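Local coordinates for protein group 3 allergen SMIPP-S YvT004A06 (PDB 3H7T) that is a scabies mite inactivated paralogue of trypsin-like serine proteases that binds zinc ions and probably lacks protease activity, at residues A[19-24]-A[48-53]; A[69-74]-A[88-93]; A[118-123]-A[190-195]; A[142-147]-A[179-184]. All blocks are in the same frame, centred on the assembly; numbering follows the deposited sequence.

Contact 1. Residues A[19-24]-A[48-53]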
loop_
_atom_site.group_PDB
_atom_site.type_symbol
_atom_site.label_atom_id
_atom_site.label_comp_id
_atom_site.label_asym_id
_atom_site.label_seq_id
_atom_site.Cartn_x
_atom_site.Cartn_y
_atom_site.Cartn_z
ATOM N N LEU A 19 8.195 -9.335 -0.262
ATOM C CA LEU A 19 9.375 -9.717 0.498
ATOM C C LEU A 19 10.610 -9.167 -0.196
ATOM O O LEU A 19 10.849 -9.426 -1.380
ATOM C CB LEU A 19 9.442 -11.246 0.649
ATOM C CG LEU A 19 8.465 -11.851 1.672
ATOM C CD1 LEU A 19 7.038 -11.950 1.141
ATOM C CD2 LEU A 19 8.947 -13.215 2.166
ATOM N N VAL A 20 11.377 -8.383 0.545
ATOM C CA VAL A 20 12.539 -7.712 -0.006
ATOM C C VAL A 20 13.753 -8.163 0.777
ATOM O O VAL A 20 13.792 -8.042 2.001
ATOM C CB VAL A 20 12.393 -6.173 0.059
ATOM C CG1 VAL A 20 13.553 -5.500 -0.635
ATOM C CG2 VAL A 20 11.070 -5.728 -0.580
ATOM N N ASP A 21 14.744 -8.680 0.054
ATOM C CA ASP A 21 15.924 -9.274 0.659
ATOM C C ASP A 21 16.636 -8.302 1.598
ATOM O O ASP A 21 17.043 -7.212 1.185
ATOM C CB ASP A 21 16.871 -9.785 -0.430
ATOM C CG ASP A 21 17.765 -10.901 0.056
ATOM O OD1 ASP A 21 18.101 -10.907 1.255
ATOM O OD2 ASP A 21 18.140 -11.772 -0.761
ATOM N N GLU A 22 16.747 -8.713 2.865
ATOM C CA GLU A 22 17.407 -7.954 3.947
ATOM C C GLU A 22 16.829 -6.551 4.201
ATOM O O GLU A 22 17.477 -5.696 4.819
ATOM C CB GLU A 22 18.931 -7.906 3.739
ATOM N N LYS A 23 15.595 -6.335 3.744
ATOM C CA LYS A 23 14.916 -5.055 3.892
ATOM C C LYS A 23 13.527 -5.249 4.526
ATOM O O LYS A 23 13.043 -6.383 4.608
ATOM C CB LYS A 23 14.796 -4.377 2.521
ATOM C CG LYS A 23 16.133 -3.933 1.905
ATOM C CD LYS A 23 16.532 -2.541 2.371
ATOM N N PRO A 24 12.882 -4.148 4.973
ATOM C CA PRO A 24 11.538 -4.213 5.567
ATOM C C PRO A 24 10.492 -4.864 4.665
ATOM O O PRO A 24 10.524 -4.680 3.448
ATOM C CB PRO A 24 11.185 -2.737 5.786
ATOM C CG PRO A 24 12.496 -2.082 5.989
ATOM C CD PRO A 24 13.455 -2.791 5.085
ATOM N N PRO A 48 15.477 -6.511 -8.784
ATOM C CA PRO A 48 14.269 -7.341 -8.841
ATOM C C PRO A 48 14.446 -8.762 -8.295
ATOM O O PRO A 48 13.504 -9.320 -7.731
ATOM C CB PRO A 48 13.937 -7.380 -10.336
ATOM C CG PRO A 48 14.560 -6.163 -10.901
ATOM C CD PRO A 48 15.808 -5.940 -10.104
ATOM N N SER A 49 15.641 -9.331 -8.450
ATOM C CA SER A 49 15.923 -10.684 -7.962
ATOM C C SER A 49 15.885 -10.777 -6.434
ATOM O O SER A 49 15.721 -11.862 -5.877
ATOM C CB SER A 49 17.271 -11.186 -8.499
ATOM O OG SER A 49 18.346 -10.392 -8.028
ATOM N N ASP A 50 16.019 -9.630 -5.768
ATOM C CA ASP A 50 15.937 -9.557 -4.314
ATOM C C ASP A 50 14.500 -9.373 -3.813
ATOM O O ASP A 50 14.272 -9.203 -2.617
ATOM C CB ASP A 50 16.832 -8.426 -3.793
ATOM C CG ASP A 50 18.311 -8.788 -3.812
ATOM O OD1 ASP A 50 18.657 -9.938 -4.158
ATOM O OD2 ASP A 50 19.135 -7.917 -3.469
ATOM N N ILE A 51 13.535 -9.418 -4.730
ATOM C CA ILE A 51 12.134 -9.169 -4.384
ATOM C C ILE A 51 11.240 -10.366 -4.715
ATOM O O ILE A 51 11.318 -10.931 -5.807
ATOM C CB ILE A 51 11.604 -7.879 -5.066
ATOM C CG1 ILE A 51 12.397 -6.654 -4.582
ATOM C CG2 ILE A 51 10.102 -7.686 -4.799
ATOM C CD1 ILE A 51 12.219 -5.412 -5.457
ATOM N N SER A 52 10.403 -10.742 -3.751
ATOM C CA SER A 52 9.439 -11.826 -3.908
ATOM C C SER A 52 8.019 -11.313 -3.670
ATOM O O SER A 52 7.794 -10.446 -2.824
ATOM C CB SER A 52 9.756 -12.962 -2.929
ATOM O OG SER A 52 8.943 -14.098 -3.188
ATOM N N ILE A 53 7.071 -11.851 -4.430
ATOM C CA ILE A 53 5.657 -11.547 -4.257
ATOM C C ILE A 53 4.964 -12.790 -3.705
ATOM O O ILE A 53 4.973 -13.847 -4.348
ATOM C CB ILE A 53 4.991 -11.091 -5.589
ATOM C CG1 ILE A 53 5.568 -9.751 -6.052
ATOM C CG2 ILE A 53 3.478 -10.967 -5.440
ATOM C CD1 ILE A 53 6.756 -9.899 -7.004
#

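Contact 2. Residues A[69-74]-A[88-93]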
loop_
_atom_site.group_PDB
_atom_site.type_symbol
_atom_site.label_atom_id
_atom_site.label_comp_id
_atom_site.label_asym_id
_atom_site.label_seq_id
_atom_site.Cartn_x
_atom_site.Cartn_y
_atom_site.Cartn_z
ATOM N N ALA A 69 10.298 -11.146 -8.661
ATOM C CA ALA A 69 10.107 -9.948 -9.479
ATOM C C ALA A 69 11.022 -9.996 -10.694
ATOM O O ALA A 69 12.133 -10.527 -10.622
ATOM C CB ALA A 69 10.382 -8.704 -8.670
ATOM N N LYS A 70 10.542 -9.439 -11.802
ATOM C CA LYS A 70 11.328 -9.313 -13.026
ATOM C C LYS A 70 11.806 -7.873 -13.217
ATOM O O LYS A 70 12.998 -7.637 -13.412
ATOM C CB LYS A 70 10.506 -9.770 -14.233
ATOM C CG LYS A 70 11.271 -9.797 -15.550
ATOM C CD LYS A 70 10.562 -10.659 -16.586
ATOM C CE LYS A 70 9.321 -9.976 -17.138
ATOM N NZ LYS A 70 8.596 -10.853 -18.098
ATOM N N LYS A 71 10.870 -6.925 -13.171
ATOM C CA LYS A 71 11.177 -5.504 -13.333
ATOM C C LYS A 71 10.475 -4.657 -12.268
ATOM O O LYS A 71 9.381 -4.992 -11.811
ATOM C CB LYS A 71 10.759 -5.015 -14.725
ATOM C CG LYS A 71 11.474 -5.698 -15.887
ATOM C CD LYS A 71 10.692 -5.512 -17.171
ATOM C CE LYS A 71 11.103 -6.510 -18.244
ATOM N NZ LYS A 71 10.188 -6.450 -19.421
ATOM N N ILE A 72 11.122 -3.556 -11.891
ATOM C CA ILE A 72 10.589 -2.608 -10.925
ATOM C C ILE A 72 10.427 -1.249 -11.610
ATOM O O ILE A 72 11.377 -0.730 -12.197
ATOM C CB ILE A 72 11.527 -2.439 -9.699
ATOM C CG1 ILE A 72 11.859 -3.790 -9.032
ATOM C CG2 ILE A 72 10.945 -1.440 -8.691
ATOM C CD1 ILE A 72 10.657 -4.634 -8.624
ATOM N N TYR A 73 9.232 -0.677 -11.521
ATOM C CA TYR A 73 8.957 0.631 -12.116
ATOM C C TYR A 73 8.715 1.658 -11.030
ATOM O O TYR A 73 7.784 1.518 -10.234
ATOM C CB TYR A 73 7.753 0.555 -13.055
ATOM C CG TYR A 73 7.934 -0.458 -14.152
ATOM C CD1 TYR A 73 8.415 -0.077 -15.407
ATOM C CD2 TYR A 73 7.642 -1.807 -13.935
ATOM C CE1 TYR A 73 8.591 -1.014 -16.419
ATOM C CE2 TYR A 73 7.814 -2.746 -14.940
ATOM C CZ TYR A 73 8.287 -2.342 -16.178
ATOM O OH TYR A 73 8.463 -3.276 -17.173
ATOM N N ILE A 74 9.582 2.668 -10.997
ATOM C CA ILE A 74 9.473 3.800 -10.084
ATOM C C ILE A 74 9.319 5.063 -10.939
ATOM O O ILE A 74 10.059 5.253 -11.907
ATOM C CB ILE A 74 10.746 3.950 -9.212
ATOM C CG1 ILE A 74 11.172 2.607 -8.589
ATOM C CG2 ILE A 74 10.573 5.063 -8.175
ATOM C CD1 ILE A 74 10.756 2.385 -7.134
ATOM N N VAL A 88 5.583 -0.136 -9.220
ATOM C CA VAL A 88 4.920 -1.245 -9.873
ATOM C C VAL A 88 5.933 -2.342 -10.127
ATOM O O VAL A 88 7.022 -2.101 -10.656
ATOM C CB VAL A 88 4.190 -0.828 -11.165
ATOM C CG1 VAL A 88 3.600 -2.046 -11.859
ATOM C CG2 VAL A 88 3.098 0.188 -10.842
ATOM N N ILE A 89 5.565 -3.544 -9.714
ATOM C CA ILE A 89 6.422 -4.701 -9.847
ATOM C C ILE A 89 5.840 -5.611 -10.913
ATOM O O ILE A 89 4.657 -5.959 -10.869
ATOM C CB ILE A 89 6.560 -5.460 -8.498
ATOM C CG1 ILE A 89 7.146 -4.537 -7.420
ATOM C CG2 ILE A 89 7.430 -6.706 -8.672
ATOM C CD1 ILE A 89 7.014 -5.069 -5.976
ATOM N N GLU A 90 6.666 -5.965 -11.893
ATOM C CA GLU A 90 6.293 -6.991 -12.860
ATOM C C GLU A 90 6.873 -8.324 -12.397
ATOM O O GLU A 90 8.047 -8.397 -12.033
ATOM C CB GLU A 90 6.785 -6.630 -14.267
ATOM C CG GLU A 90 6.426 -7.669 -15.323
ATOM C CD GLU A 90 6.848 -7.279 -16.730
ATOM O OE1 GLU A 90 7.386 -6.166 -16.933
ATOM O OE2 GLU A 90 6.623 -8.095 -17.645
ATOM N N THR A 91 6.048 -9.367 -12.401
ATOM C CA THR A 91 6.479 -10.693 -11.952
ATOM C C THR A 91 7.215 -11.460 -13.050
ATOM O O THR A 91 7.023 -11.195 -14.248
ATOM C CB THR A 91 5.298 -11.536 -11.402
ATOM O OG1 THR A 91 4.286 -11.690 -12.408
ATOM C CG2 THR A 91 4.690 -10.870 -10.178
ATOM N N GLU A 92 8.077 -12.388 -12.629
ATOM C CA GLU A 92 8.805 -13.280 -13.538
ATOM C C GLU A 92 7.860 -14.233 -14.259
ATOM O O GLU A 92 7.986 -14.456 -15.465
ATOM C CB GLU A 92 9.859 -14.090 -12.775
ATOM C CG GLU A 92 11.169 -13.355 -12.517
ATOM C CD GLU A 92 12.137 -13.397 -13.693
ATOM O OE1 GLU A 92 11.733 -13.791 -14.811
ATOM O OE2 GLU A 92 13.316 -13.030 -13.498
ATOM N N MET A 93 6.925 -14.798 -13.500
ATOM C CA MET A 93 5.908 -15.699 -14.024
ATOM C C MET A 93 4.532 -15.124 -13.680
ATOM O O MET A 93 4.413 -14.351 -12.730
ATOM C CB MET A 93 6.071 -17.099 -13.418
ATOM C CG MET A 93 7.447 -17.723 -13.621
HETATM O O HOH W 1 7.536 -7.031 -19.720
#

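Contact 3. Residues A[118-123]-A[190-195]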
loop_
_atom_site.group_PDB
_atom_site.type_symbol
_atom_site.label_atom_id
_atom_site.label_comp_id
_atom_site.label_asym_id
_atom_site.label_seq_id
_atom_site.Cartn_x
_atom_site.Cartn_y
_atom_site.Cartn_z
ATOM N N THR A 118 -15.932 9.231 4.647
ATOM C CA THR A 118 -16.135 7.896 4.076
ATOM C C THR A 118 -15.021 6.987 4.590
ATOM O O THR A 118 -14.073 7.469 5.230
ATOM C CB THR A 118 -16.197 7.891 2.533
ATOM O OG1 THR A 118 -14.899 8.140 1.984
ATOM C CG2 THR A 118 -17.191 8.940 2.029
ATOM N N SER A 119 -15.151 5.688 4.328
ATOM C CA SER A 119 -14.204 4.683 4.805
ATOM C C SER A 119 -13.526 3.927 3.666
ATOM O O SER A 119 -14.149 3.634 2.636
ATOM C CB SER A 119 -14.904 3.669 5.709
ATOM O OG SER A 119 -15.238 4.238 6.959
ATOM N N VAL A 120 -12.248 3.616 3.873
ATOM C CA VAL A 120 -11.492 2.757 2.971
ATOM C C VAL A 120 -11.116 1.483 3.710
ATOM O O VAL A 120 -10.750 1.510 4.902
ATOM C CB VAL A 120 -10.207 3.441 2.381
ATOM C CG1 VAL A 120 -10.578 4.661 1.518
ATOM C CG2 VAL A 120 -9.221 3.838 3.486
ATOM N N LEU A 121 -11.233 0.368 3.006
ATOM C CA LEU A 121 -10.858 -0.928 3.554
ATOM C C LEU A 121 -9.369 -1.172 3.303
ATOM O O LEU A 121 -8.925 -1.212 2.157
ATOM C CB LEU A 121 -11.703 -2.037 2.903
ATOM C CG LEU A 121 -11.311 -3.472 3.271
ATOM C CD1 LEU A 121 -11.562 -3.730 4.763
ATOM C CD2 LEU A 121 -12.063 -4.484 2.411
ATOM N N VAL A 122 -8.615 -1.347 4.381
ATOM C CA VAL A 122 -7.164 -1.507 4.326
ATOM C C VAL A 122 -6.805 -2.859 4.934
ATOM O O VAL A 122 -7.420 -3.289 5.902
ATOM C CB VAL A 122 -6.451 -0.377 5.118
ATOM C CG1 VAL A 122 -4.913 -0.558 5.138
ATOM C CG2 VAL A 122 -6.841 0.999 4.580
ATOM N N SER A 123 -5.804 -3.522 4.365
ATOM C CA SER A 123 -5.448 -4.869 4.793
ATOM C C SER A 123 -3.961 -5.107 4.596
ATOM O O SER A 123 -3.387 -4.713 3.574
ATOM C CB SER A 123 -6.283 -5.908 4.027
ATOM O OG SER A 123 -6.112 -5.757 2.634
ATOM N N ALA A 190 -5.766 0.135 -0.186
ATOM C CA ALA A 190 -6.896 0.805 0.445
ATOM C C ALA A 190 -8.005 0.791 -0.586
ATOM O O ALA A 190 -7.828 1.308 -1.685
ATOM C CB ALA A 190 -6.539 2.229 0.845
ATOM N N VAL A 191 -9.130 0.178 -0.228
ATOM C CA VAL A 191 -10.187 -0.141 -1.191
ATOM C C VAL A 191 -11.487 0.604 -0.915
ATOM O O VAL A 191 -11.941 0.695 0.223
ATOM C CB VAL A 191 -10.456 -1.691 -1.254
ATOM C CG1 VAL A 191 -11.580 -2.021 -2.234
ATOM C CG2 VAL A 191 -9.204 -2.431 -1.658
ATOM N N GLN A 192 -12.094 1.130 -1.978
ATOM C CA GLN A 192 -13.387 1.774 -1.868
ATOM C C GLN A 192 -14.176 1.468 -3.141
ATOM O O GLN A 192 -13.678 1.671 -4.258
ATOM C CB GLN A 192 -13.208 3.277 -1.663
ATOM C CG GLN A 192 -14.272 3.921 -0.808
ATOM C CD GLN A 192 -14.038 5.405 -0.622
ATOM O OE1 GLN A 192 -13.797 6.136 -1.588
ATOM N NE2 GLN A 192 -14.105 5.862 0.625
ATOM N N ASN A 193 -15.387 0.946 -2.958
ATOM C CA ASN A 193 -16.266 0.539 -4.062
ATOM C C ASN A 193 -15.566 -0.370 -5.072
ATOM O O ASN A 193 -15.546 -0.087 -6.273
ATOM C CB ASN A 193 -16.882 1.757 -4.757
ATOM N N GLY A 194 -14.980 -1.449 -4.560
ATOM C CA GLY A 194 -14.314 -2.459 -5.380
ATOM C C GLY A 194 -13.186 -1.971 -6.274
ATOM O O GLY A 194 -12.875 -2.612 -7.283
ATOM N N THR A 195 -12.573 -0.841 -5.919
ATOM C CA THR A 195 -11.409 -0.345 -6.653
ATOM C C THR A 195 -10.299 0.066 -5.687
ATOM O O THR A 195 -10.567 0.361 -4.534
ATOM C CB THR A 195 -11.750 0.839 -7.606
ATOM O OG1 THR A 195 -11.852 2.051 -6.864
ATOM C CG2 THR A 195 -13.049 0.588 -8.392
HETATM O O HOH W 2 -15.591 8.685 -1.352
#

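Contact 4. Residues A[142-147]-A[179-184]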
loop_
_atom_site.group_PDB
_atom_site.type_symbol
_atom_site.label_atom_id
_atom_site.label_comp_id
_atom_site.label_asym_id
_atom_site.label_seq_id
_atom_site.Cartn_x
_atom_site.Cartn_y
_atom_site.Cartn_z
ATOM N N ALA A 142 -8.815 -3.274 8.498
ATOM C CA ALA A 142 -9.575 -2.230 9.178
ATOM C C ALA A 142 -10.209 -1.273 8.179
ATOM O O ALA A 142 -9.713 -1.091 7.057
ATOM C CB ALA A 142 -8.699 -1.465 10.168
ATOM N N ASN A 143 -11.312 -0.665 8.599
ATOM C CA ASN A 143 -11.847 0.483 7.902
ATOM C C ASN A 143 -11.250 1.759 8.482
ATOM O O ASN A 143 -11.382 2.037 9.680
ATOM C CB ASN A 143 -13.381 0.483 7.927
ATOM C CG ASN A 143 -13.981 -0.325 6.768
ATOM O OD1 ASN A 143 -13.928 -1.550 6.763
ATOM N ND2 ASN A 143 -14.517 0.370 5.767
ATOM N N PHE A 144 -10.552 2.502 7.627
ATOM C CA PHE A 144 -9.959 3.786 7.984
ATOM C C PHE A 144 -10.892 4.891 7.508
ATOM O O PHE A 144 -11.210 4.963 6.303
ATOM C CB PHE A 144 -8.621 3.973 7.257
ATOM C CG PHE A 144 -7.453 3.224 7.859
ATOM C CD1 PHE A 144 -6.337 3.925 8.311
ATOM C CD2 PHE A 144 -7.437 1.826 7.916
ATOM C CE1 PHE A 144 -5.232 3.262 8.849
ATOM C CE2 PHE A 144 -6.335 1.139 8.444
ATOM C CZ PHE A 144 -5.226 1.858 8.923
ATOM N N THR A 145 -11.298 5.769 8.422
ATOM C CA THR A 145 -12.116 6.934 8.065
ATOM C C THR A 145 -11.267 8.020 7.425
ATOM O O THR A 145 -10.265 8.458 7.995
ATOM C CB THR A 145 -12.867 7.524 9.277
ATOM O OG1 THR A 145 -13.495 6.468 9.999
ATOM C CG2 THR A 145 -13.939 8.517 8.817
ATOM N N VAL A 146 -11.681 8.443 6.237
ATOM C CA VAL A 146 -10.961 9.447 5.464
ATOM C C VAL A 146 -11.050 10.828 6.132
ATOM O O VAL A 146 -12.131 11.299 6.500
ATOM C CB VAL A 146 -11.437 9.469 3.970
ATOM C CG1 VAL A 146 -10.844 10.655 3.210
ATOM C CG2 VAL A 146 -11.063 8.139 3.265
ATOM N N VAL A 147 -9.891 11.452 6.304
ATOM C CA VAL A 147 -9.780 12.761 6.928
ATOM C C VAL A 147 -9.546 13.792 5.823
ATOM O O VAL A 147 -8.714 13.578 4.940
ATOM C CB VAL A 147 -8.598 12.789 7.933
ATOM C CG1 VAL A 147 -8.377 14.191 8.503
ATOM C CG2 VAL A 147 -8.831 11.776 9.077
ATOM N N THR A 179 -7.026 3.994 14.669
ATOM C CA THR A 179 -6.683 3.019 13.642
ATOM C C THR A 179 -5.500 3.595 12.857
ATOM O O THR A 179 -5.551 4.744 12.438
ATOM C CB THR A 179 -7.906 2.768 12.709
ATOM O OG1 THR A 179 -8.991 2.244 13.486
ATOM C CG2 THR A 179 -7.590 1.775 11.641
ATOM N N TYR A 180 -4.433 2.811 12.689
ATOM C CA TYR A 180 -3.189 3.326 12.098
ATOM C C TYR A 180 -2.466 2.295 11.239
ATOM O O TYR A 180 -2.549 1.088 11.486
ATOM C CB TYR A 180 -2.218 3.795 13.193
ATOM C CG TYR A 180 -2.789 4.774 14.203
ATOM C CD1 TYR A 180 -2.686 6.149 13.999
ATOM C CD2 TYR A 180 -3.401 4.321 15.382
ATOM C CE1 TYR A 180 -3.193 7.051 14.925
ATOM C CE2 TYR A 180 -3.919 5.216 16.314
ATOM C CZ TYR A 180 -3.813 6.585 16.073
ATOM O OH TYR A 180 -4.315 7.490 16.986
ATOM N N ILE A 181 -1.742 2.791 10.238
ATOM C CA ILE A 181 -0.790 1.982 9.483
ATOM C C ILE A 181 0.390 1.660 10.414
ATOM O O ILE A 181 0.940 2.558 11.051
ATOM C CB ILE A 181 -0.348 2.745 8.204
ATOM C CG1 ILE A 181 -1.506 2.788 7.195
ATOM C CG2 ILE A 181 0.957 2.176 7.577
ATOM C CD1 ILE A 181 -1.943 1.387 6.657
ATOM N N GLY A 182 0.739 0.377 10.516
ATOM C CA GLY A 182 1.875 -0.059 11.327
ATOM C C GLY A 182 3.125 -0.278 10.495
ATOM O O GLY A 182 3.080 -0.213 9.268
ATOM N N TYR A 183 4.249 -0.526 11.167
ATOM C CA TYR A 183 5.512 -0.847 10.492
ATOM C C TYR A 183 5.312 -2.151 9.741
ATOM O O TYR A 183 4.818 -3.114 10.310
ATOM C CB TYR A 183 6.660 -0.975 11.504
ATOM C CG TYR A 183 8.019 -1.258 10.893
ATOM C CD1 TYR A 183 8.807 -0.222 10.390
ATOM C CD2 TYR A 183 8.527 -2.562 10.836
ATOM C CE1 TYR A 183 10.061 -0.473 9.835
ATOM C CE2 TYR A 183 9.793 -2.825 10.282
ATOM C CZ TYR A 183 10.547 -1.770 9.785
ATOM O OH TYR A 183 11.781 -2.001 9.232
ATOM N N GLY A 184 5.694 -2.175 8.465
ATOM C CA GLY A 184 5.366 -3.296 7.588
ATOM C C GLY A 184 4.108 -3.131 6.735
ATOM O O GLY A 184 3.842 -3.945 5.844
#

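Contact 1. Residues A[19-24]-A[48-53]
Leu-19 and Ser-52 form an antiparallel hydrogen-bonded pair, with Leu-19 N 2.8 Å from Ser-52 O and Ser-52 N 2.7 Å from Leu-19 O. The next pair, Val-20 with Ile-51, is non-hydrogen-bonded. Asp-21, inside a type II turn from Val-20 to Lys-23, gives its N to Asp-50 O (2.8 Å), and the turn then carries the chain away. Ile-51 CA also gives a CA-H...O contact to Leu-19 O (3.3 Å). On one face of the sheet Val-20 CG1 lies 4.3 Å from Ile-51 CG1, both side chains buried and touching Val-43 of helix 40-43. The other face carries Leu-19 and Ser-52, which meet through their CB atoms. Next to the turn Asp-21 and Asp-50 touch by their methylenes, CB to CB 3.6 Å. The two side chains cross obliquely, their carboxylate planes 64° apart and Asp-21 OD2 3.9 Å from Asp-50 OD1. Strands 15-20 and 51-55 thus close the N-terminal barrel of the trypsin fold by backbone bonds, while the paired acids would repel each other beside the turn, a cost that solvent around exposed Asp-21 could ease.

Contact 2. Residues A[69-74]-A[88-93]
A classic beta bulge that sets Lys-70 and Lys-71 against the single residue Glu-90 interrupts the antiparallel pairing of strands 65-74 and 87-91 in the N-terminal barrel. Glu-90 O takes a nearly straight bond from Lys-70 N (2.7 Å) and a weak one from Lys-71 N. Regular pairing resumes with Glu-90 N to Lys-71 O and with the two bonds between Tyr-73 and Val-88. Because the bulge brings both lysines round to it, the Glu-90 carboxylate gathers three side chains. Its chain is extended, CG anti to the backbone N (chi1 180°), and both lysines lie alongside it, pointing the same way. Lys-70 NZ forms a salt bridge with Glu-90 OE2 at 3.4 Å; that of Lys-71 NZ with OE1 is long, 3.8 Å. Tyr-73 OH donates to Glu-90 OE1 at 3.1 Å, its ring only 17° from the carboxylate plane. A water accepts from Lys-71 NZ (2.7 Å). The opposite face is apolar: Ile-72 CD1 packs on Ile-89 CG1 (3.7 Å) and Ala-69 CB on Ile-89 CG2 (3.6 Å). One close and one more distant ammonium would favour the ionised carboxylate, and the phenol bond, made nearly in the ring plane, should limit its rotation.

Contact 3. Residues A[118-123]-A[190-195]
Gln-192 CG is turned well off anti to the backbone N (chi1 -147°), and beyond it the chain is extended (chi2 179°), which carries the amide to Thr-118 and Ser-119. On Thr-118, OG1 sits between the backbone N and the carbonyl carbon, a placement that turns it toward this amide. The Thr-118 and Gln-192 side chains cross at about a right angle. Gln-192 NE2 donates to Thr-118 OG1 at 2.8 Å through a distinctly bent bond. It gives a straighter one to Ser-119 O at 3.0 Å, approaching from above that carbonyl plane, 68° out of it. One amide nitrogen thereby grips a side chain and a main-chain oxygen. The other end of the amide is held too, Gln-192 OE1 bonding to Tyr-112 OH and to a water at 3.1 Å, while Thr-118 OG1 also bonds to Glu-115 O. Leu-121 and Val-191 are an antiparallel hydrogen-bonded pair, with Leu-121 N to Val-191 O 2.9 Å and Val-191 N to Leu-121 O 2.8 Å. On the face of Val-122 and Ala-190, Val-122 CG2 lies 3.9 Å from Ala-190 CB, and Val-120 CG2 adds a looser contact. Phe-214 of strand 212-216 covers Val-122 and Ala-190. Strand 140-147 flanks strand 119-124, and a type I' turn from Gln-192 to Thr-195 folds strand 189-192 back against strand 195-200 in the C-terminal sheet of the trypsin fold.

Contact 4. Residues A[142-147]-A[179-184]
Phe-144, on strand 140-147 of the C-terminal barrel of the trypsin fold, packs against Thr-179 in the loop between strands 169-172 and 189-192, which in active relatives lines the specificity pocket and leads to the catalytic serine. The main interaction is CH-pi. Thr-179 CG2, anti to its backbone N, sits over one face of the Phe-144 ring, 3.6 Å from the centroid and 15° off the normal, leaning toward CE2 (3.5 Å). Apolar packing adds to this: Ala-142 CB touches the same methyl at 3.7 Å, and Ile-181 CD1 lies 4.0 Å from Phe-144 CZ. Phe-214 of strand 212-216 meets the ring edge-to-face. Polar groups of the contact are served from elsewhere. Tyr-180 turns away from the strand, and its OH bonds to Glu-178, which with Glu-209 belongs to a zinc site; a zinc ion lies about 4 Å from the Tyr-180 side chain. Two backbone atoms lie at the ring edge. Tyr-180 C is 3.6 Å from Phe-144 CZ, and Ile-181 N, bonded to Ser-212 OG, is in the ring plane 3.8 Å from Phe-144 CE1.

Overall arrangement
The four contacts divide between the two barrels of the trypsin fold. Contacts 1 and 2, with centres about 11 Å apart, share the N-terminal barrel: Ile-51 O is 3.0 Å from Ala-69 N, a probable hydrogen bond, and Ile-51 CD1 packs on Ile-72 CD1. Contacts 3 and 4, also about 11 Å apart, join in the C-terminal sheet, where Val-122 N lies 2.9 Å from Ala-142 O. Between the halves, Pro-24 CG meets Tyr-183 OH at 3.3 Å, although the centres of contacts 1 and 4 are about 24 Å apart. A zinc ion lies about 4 Å from the Tyr-180 side chain, and segment 179-184 precedes the position of the catalytic serine in active relatives.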